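Local coordinates for leucine-rich-repeat protein (Methanosarcina barkeri, PDB 4WNR), which binds guanine nucleotide through its Roc G domain, here carrying GDP and followed by the COR-A domain, and is probably a serine/threonine kinase as a full-length protein, at residues Leu45-Gly50 / Ser115-Val120; Pro144-Leu149 / Ser171-Phe176. All coordinates share one frame; numbering follows the deposited sequence.

Interaction 1 (Leu45-Gly50 / Ser115-Val120); sequences LLVGDG and SLYILV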
loop_
_atom_site.group_PDB
_atom_site.type_symbol
_atom_site.label_atom_id
_atom_site.label_comp_id
_atom_site.label_asym_id
_atom_site.label_seq_id
_atom_site.Cartn_x
_atom_site.Cartn_y
_atom_site.Cartn_z
ATOM N N LEU A 45 -1.561 -6.110 -2.806
ATOM C CA LEU A 45 -1.951 -5.634 -1.481
ATOM C C LEU A 45 -2.678 -6.716 -0.686
ATOM O O LEU A 45 -3.811 -7.075 -1.010
ATOM C CB LEU A 45 -2.842 -4.398 -1.616
ATOM C CG LEU A 45 -2.143 -3.159 -2.187
ATOM C CD1 LEU A 45 -3.136 -2.223 -2.854
ATOM C CD2 LEU A 45 -1.362 -2.428 -1.105
ATOM N N LEU A 46 -2.014 -7.231 0.348
ATOM C CA LEU A 46 -2.630 -8.177 1.279
ATOM C C LEU A 46 -3.528 -7.392 2.230
ATOM O O LEU A 46 -3.043 -6.605 3.037
ATOM C CB LEU A 46 -1.564 -8.944 2.077
ATOM C CG LEU A 46 -0.784 -10.088 1.412
ATOM C CD1 LEU A 46 -1.700 -11.253 1.067
ATOM C CD2 LEU A 46 -0.027 -9.614 0.181
ATOM N N VAL A 47 -4.838 -7.588 2.118
ATOM C CA VAL A 47 -5.799 -6.877 2.968
ATOM C C VAL A 47 -6.777 -7.837 3.640
ATOM O O VAL A 47 -6.976 -8.964 3.188
ATOM C CB VAL A 47 -6.574 -5.791 2.191
ATOM C CG1 VAL A 47 -5.632 -4.674 1.770
ATOM C CG2 VAL A 47 -7.289 -6.374 0.979
ATOM N N GLY A 48 -7.381 -7.369 4.727
ATOM C CA GLY A 48 -8.254 -8.193 5.566
ATOM C C GLY A 48 -8.038 -7.888 7.036
ATOM O O GLY A 48 -7.104 -7.167 7.394
ATOM N N ASP A 49 -8.896 -8.445 7.891
ATOM C CA ASP A 49 -8.825 -8.202 9.336
ATOM C C ASP A 49 -7.533 -8.731 9.944
ATOM O O ASP A 49 -6.880 -9.608 9.376
ATOM C CB ASP A 49 -10.013 -8.844 10.059
ATOM C CG ASP A 49 -11.326 -8.143 9.771
ATOM O OD1 ASP A 49 -11.333 -6.902 9.633
ATOM O OD2 ASP A 49 -12.361 -8.838 9.692
ATOM N N GLY A 50 -7.175 -8.188 11.104
ATOM C CA GLY A 50 -6.001 -8.645 11.843
ATOM C C GLY A 50 -6.168 -10.084 12.295
ATOM O O GLY A 50 -7.276 -10.515 12.614
ATOM N N SER A 115 -3.572 -2.004 -9.503
ATOM C CA SER A 115 -2.868 -2.917 -8.605
ATOM C C SER A 115 -3.612 -4.251 -8.569
ATOM O O SER A 115 -4.516 -4.476 -9.371
ATOM C CB SER A 115 -2.795 -2.306 -7.202
ATOM O OG SER A 115 -2.215 -1.013 -7.235
ATOM N N LEU A 116 -3.214 -5.138 -7.660
ATOM C CA LEU A 116 -3.951 -6.379 -7.406
ATOM C C LEU A 116 -4.170 -6.549 -5.905
ATOM O O LEU A 116 -3.286 -6.248 -5.100
ATOM C CB LEU A 116 -3.206 -7.585 -7.980
ATOM C CG LEU A 116 -3.981 -8.910 -7.992
ATOM C CD1 LEU A 116 -3.709 -9.689 -9.271
ATOM C CD2 LEU A 116 -3.662 -9.765 -6.772
ATOM N N TYR A 117 -5.354 -7.033 -5.539
ATOM C CA TYR A 117 -5.732 -7.189 -4.137
ATOM C C TYR A 117 -5.938 -8.653 -3.771
ATOM O O TYR A 117 -6.529 -9.416 -4.537
ATOM C CB TYR A 117 -7.009 -6.399 -3.842
ATOM C CG TYR A 117 -6.788 -4.908 -3.773
ATOM C CD1 TYR A 117 -6.705 -4.142 -4.933
ATOM C CD2 TYR A 117 -6.653 -4.261 -2.548
ATOM C CE1 TYR A 117 -6.497 -2.773 -4.874
ATOM C CE2 TYR A 117 -6.447 -2.893 -2.478
ATOM C CZ TYR A 117 -6.371 -2.153 -3.642
ATOM O OH TYR A 117 -6.162 -0.796 -3.569
ATOM N N ILE A 118 -5.436 -9.031 -2.599
ATOM C CA ILE A 118 -5.685 -10.350 -2.022
ATOM C C ILE A 118 -6.431 -10.165 -0.702
ATOM O O ILE A 118 -5.853 -9.714 0.289
ATOM C CB ILE A 118 -4.372 -11.130 -1.796
ATOM C CG1 ILE A 118 -3.691 -11.411 -3.138
ATOM C CG2 ILE A 118 -4.643 -12.439 -1.062
ATOM C CD1 ILE A 118 -2.282 -11.951 -3.020
ATOM N N LEU A 119 -7.719 -10.501 -0.707
ATOM C CA LEU A 119 -8.564 -10.387 0.482
ATOM C C LEU A 119 -8.533 -11.689 1.280
ATOM O O LEU A 119 -9.054 -12.706 0.829
ATOM C CB LEU A 119 -10.005 -10.045 0.085
ATOM C CG LEU A 119 -11.049 -9.965 1.205
ATOM C CD1 LEU A 119 -10.627 -8.994 2.298
ATOM C CD2 LEU A 119 -12.401 -9.570 0.631
ATOM N N VAL A 120 -7.921 -11.646 2.460
ATOM C CA VAL A 120 -7.838 -12.816 3.337
ATOM C C VAL A 120 -8.947 -12.772 4.389
ATOM O O VAL A 120 -9.132 -11.758 5.064
ATOM C CB VAL A 120 -6.472 -12.911 4.041
ATOM C CG1 VAL A 120 -6.342 -14.238 4.778
ATOM C CG2 VAL A 120 -5.340 -12.755 3.036
#

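Interaction 2 (Pro144-Leu149 / Ser171-Phe176); sequences PVLVAL and SIKGFF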
loop_
_atom_site.group_PDB
_atom_site.type_symbol
_atom_site.label_atom_id
_atom_site.label_comp_id
_atom_site.label_asym_id
_atom_site.label_seq_id
_atom_site.Cartn_x
_atom_site.Cartn_y
_atom_site.Cartn_z
ATOM N N PRO A 144 -8.170 -6.125 -9.883
ATOM C CA PRO A 144 -8.752 -7.435 -9.598
ATOM C C PRO A 144 -8.548 -7.875 -8.149
ATOM O O PRO A 144 -7.589 -7.458 -7.499
ATOM C CB PRO A 144 -8.002 -8.370 -10.553
ATOM C CG PRO A 144 -6.701 -7.695 -10.795
ATOM C CD PRO A 144 -7.006 -6.228 -10.781
ATOM N N VAL A 145 -9.456 -8.717 -7.666
ATOM C CA VAL A 145 -9.441 -9.185 -6.282
ATOM C C VAL A 145 -9.471 -10.709 -6.238
ATOM O O VAL A 145 -10.250 -11.340 -6.950
ATOM C CB VAL A 145 -10.650 -8.641 -5.492
ATOM C CG1 VAL A 145 -10.571 -9.055 -4.028
ATOM C CG2 VAL A 145 -10.733 -7.128 -5.607
ATOM N N LEU A 146 -8.612 -11.289 -5.405
ATOM C CA LEU A 146 -8.623 -12.728 -5.142
ATOM C C LEU A 146 -8.950 -12.964 -3.670
ATOM O O LEU A 146 -8.212 -12.528 -2.787
ATOM C CB LEU A 146 -7.276 -13.357 -5.498
ATOM C CG LEU A 146 -7.094 -13.787 -6.959
ATOM C CD1 LEU A 146 -7.141 -12.599 -7.909
ATOM C CD2 LEU A 146 -5.785 -14.543 -7.125
ATOM N N VAL A 147 -10.064 -13.647 -3.415
ATOM C CA VAL A 147 -10.532 -13.881 -2.050
ATOM C C VAL A 147 -9.971 -15.198 -1.519
ATOM O O VAL A 147 -10.152 -16.248 -2.136
ATOM C CB VAL A 147 -12.071 -13.917 -1.972
ATOM C CG1 VAL A 147 -12.534 -13.976 -0.521
ATOM C CG2 VAL A 147 -12.673 -12.698 -2.662
ATOM N N ALA A 148 -9.295 -15.127 -0.375
ATOM C CA ALA A 148 -8.718 -16.302 0.278
ATOM C C ALA A 148 -9.461 -16.606 1.578
ATOM O O ALA A 148 -9.405 -15.825 2.528
ATOM C CB ALA A 148 -7.241 -16.075 0.557
ATOM N N LEU A 149 -10.160 -17.740 1.606
ATOM C CA LEU A 149 -10.862 -18.195 2.805
ATOM C C LEU A 149 -9.907 -19.038 3.649
ATOM O O LEU A 149 -9.838 -20.257 3.494
ATOM C CB LEU A 149 -12.107 -19.010 2.432
ATOM C CG LEU A 149 -13.287 -18.253 1.810
ATOM C CD1 LEU A 149 -13.007 -17.856 0.369
ATOM C CD2 LEU A 149 -14.551 -19.096 1.877
ATOM N N SER A 171 -14.785 -7.262 -9.942
ATOM C CA SER A 171 -13.340 -7.324 -9.705
ATOM C C SER A 171 -12.872 -8.656 -9.101
ATOM O O SER A 171 -11.705 -9.018 -9.237
ATOM C CB SER A 171 -12.901 -6.162 -8.808
ATOM O OG SER A 171 -13.713 -6.072 -7.651
ATOM N N ILE A 172 -13.777 -9.374 -8.435
ATOM C CA ILE A 172 -13.454 -10.683 -7.864
ATOM C C ILE A 172 -13.229 -11.705 -8.982
ATOM O O ILE A 172 -14.130 -11.973 -9.777
ATOM C CB ILE A 172 -14.565 -11.191 -6.919
ATOM C CG1 ILE A 172 -14.721 -10.251 -5.718
ATOM C CG2 ILE A 172 -14.250 -12.601 -6.430
ATOM C CD1 ILE A 172 -15.979 -10.493 -4.908
ATOM N N LYS A 173 -12.026 -12.273 -9.026
ATOM C CA LYS A 173 -11.650 -13.243 -10.059
ATOM C C LYS A 173 -11.716 -14.697 -9.582
ATOM O O LYS A 173 -11.717 -15.617 -10.401
ATOM C CB LYS A 173 -10.237 -12.946 -10.576
ATOM C CG LYS A 173 -10.032 -11.528 -11.086
ATOM C CD LYS A 173 -10.984 -11.178 -12.221
ATOM C CE LYS A 173 -10.687 -9.801 -12.788
ATOM N NZ LYS A 173 -11.707 -9.381 -13.787
ATOM N N GLY A 174 -11.757 -14.907 -8.269
ATOM C CA GLY A 174 -11.852 -16.259 -7.724
ATOM C C GLY A 174 -11.878 -16.336 -6.207
ATOM O O GLY A 174 -11.363 -15.453 -5.515
ATOM N N PHE A 175 -12.491 -17.403 -5.700
ATOM C CA PHE A 175 -12.520 -17.702 -4.268
ATOM C C PHE A 175 -11.698 -18.959 -4.010
ATOM O O PHE A 175 -11.722 -19.893 -4.810
ATOM C CB PHE A 175 -13.955 -17.921 -3.795
ATOM C CG PHE A 175 -14.854 -16.734 -4.001
ATOM C CD1 PHE A 175 -15.543 -16.570 -5.196
ATOM C CD2 PHE A 175 -15.022 -15.789 -2.997
ATOM C CE1 PHE A 175 -16.377 -15.482 -5.388
ATOM C CE2 PHE A 175 -15.854 -14.698 -3.183
ATOM C CZ PHE A 175 -16.534 -14.545 -4.379
ATOM N N PHE A 176 -10.971 -18.979 -2.897
ATOM C CA PHE A 176 -10.075 -20.096 -2.582
ATOM C C PHE A 176 -10.062 -20.454 -1.099
ATOM O O PHE A 176 -9.611 -19.667 -0.264
ATOM C CB PHE A 176 -8.655 -19.780 -3.051
ATOM C CG PHE A 176 -8.515 -19.727 -4.542
ATOM C CD1 PHE A 176 -8.284 -20.886 -5.270
ATOM C CD2 PHE A 176 -8.635 -18.522 -5.222
ATOM C CE1 PHE A 176 -8.163 -20.842 -6.648
ATOM C CE2 PHE A 176 -8.516 -18.472 -6.599
ATOM C CZ PHE A 176 -8.279 -19.635 -7.314
#

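Interaction 1 (Leu45-Gly50 / Ser115-Val120)
Leu45 and Tyr117 sit opposite each other in a parallel pairing of strand 45-47 with strand 116-120, whose segment axes approach to 4.9 Å at 23°. Four backbone hydrogen bonds fix the register: Leu45 N to Leu116 O, Ile118 N to Leu45 O, Val47 N to Ile118 O and Val120 N to Val47 O. All are close to straight; the bond from Ile118 N reaches Leu45 O at 3.0 Å with 177° at the hydrogen. Val47 O also takes a CA-H...O contact from Leu119 CA at 3.4 Å, so two donors share this carbonyl.

Apolar contacts fall on both faces. On the face of Leu45, Val47, Tyr117 and Leu119, the Leu45 and Tyr117 side chains run side by side, and Leu45 CD1 approaches the ring obliquely, 3.3 Å from Tyr117 CZ. Val47 CG2 meets the ring at its edge, 4.2 Å from Tyr117 CD2. Helix 129-140 packs on this face through Ile136, Trp132 and Leu133, while Tyr117 OH is hydrogen-bonded to Ser112 O. On the other face Leu46 CD1 rests 3.8 Å from Ile118 CG2, and Phe189 and Leu193 of helix 186-198 pack against Ile118.

Gly48, next along the chain, has phi 141°; at its backbone angles a CB would be jammed against Val47 O, and it would also collide with Val120 O across the pair. The chemistry is thus that of a buried core strand pair, apolar on both faces, bonded through its backbone, and continuing into Gly48, the first glycine of the P-loop bearing GDP.

Interaction 2 (Pro144-Leu149 / Ser171-Phe176)
Val147 and Phe175 face each other across a parallel pair, strands 145-149 and 172-176, whose axes are 4.8 Å apart and only 7° from parallel. Five backbone hydrogen bonds join them. Val145 N gives to Ser171 O from above the carbonyl plane, Lys173 N to Val145 O, Val147 N to Gly174 O, Phe176 N to Val147 O and Leu149 N to Phe176 O. The bond from Phe176 N to Val147 O is bent, with 135° at the hydrogen. Between Val145 and Val147 the partner strand advances by three residues, from Ile172 to Phe175, which marks an irregularity near Lys173 and Gly174.

Apolar contacts dominate the face of Val145, Val147, Ile172 and Phe175. Val147 CB is 3.6 Å from Phe175 CD2, and Val147 CG2 is 3.8 Å from Phe175 CE2, so one side of the ring lies alongside the valine, while Leu149 CD1 comes to the ring edge. Val147 CG2 also reaches Ile172 CG2 at 4.1 Å. Leu165 of helix 162-168 touches both Ile172 and Phe175. An alanine in place of Phe175 would probably leave Val147 CG2 without its aromatic neighbour and open a gap beside Leu165 of helix 162-168.

The exposed Lys173 is bent at chi2, and its CG and CE both lie 3.8 Å from Pro144 CB. Phe176, on the other face, touches Lys192 of helix 186-198. Two parallel strands linked through helix 162-168 make a beta-alpha-beta unit, typical of the P-loop G-domain fold, here that of Roc.

How the interactions relate
Interactions 1 and 2 are consecutive parallel pairings of one Roc sheet, with strand 116-121 lying beside strand 145-149. Backbone contacts join them: Leu119 O is 2.7 Å from Ala148 N and Tyr117 O is 2.9 Å from Leu146 N, both probable hydrogen bonds. Interaction 1 is the core pair, with ten of its eleven touching residues buried, and one strand leads to the nucleotide. Interaction 2 is half buried and, beside its apolar packing, includes an exposed lysine and a partly exposed serine. Helix 186-198 contacts both interactions on one face, whereas on the other helix 129-140 packs on interaction 1 and helix 162-168 on interaction 2.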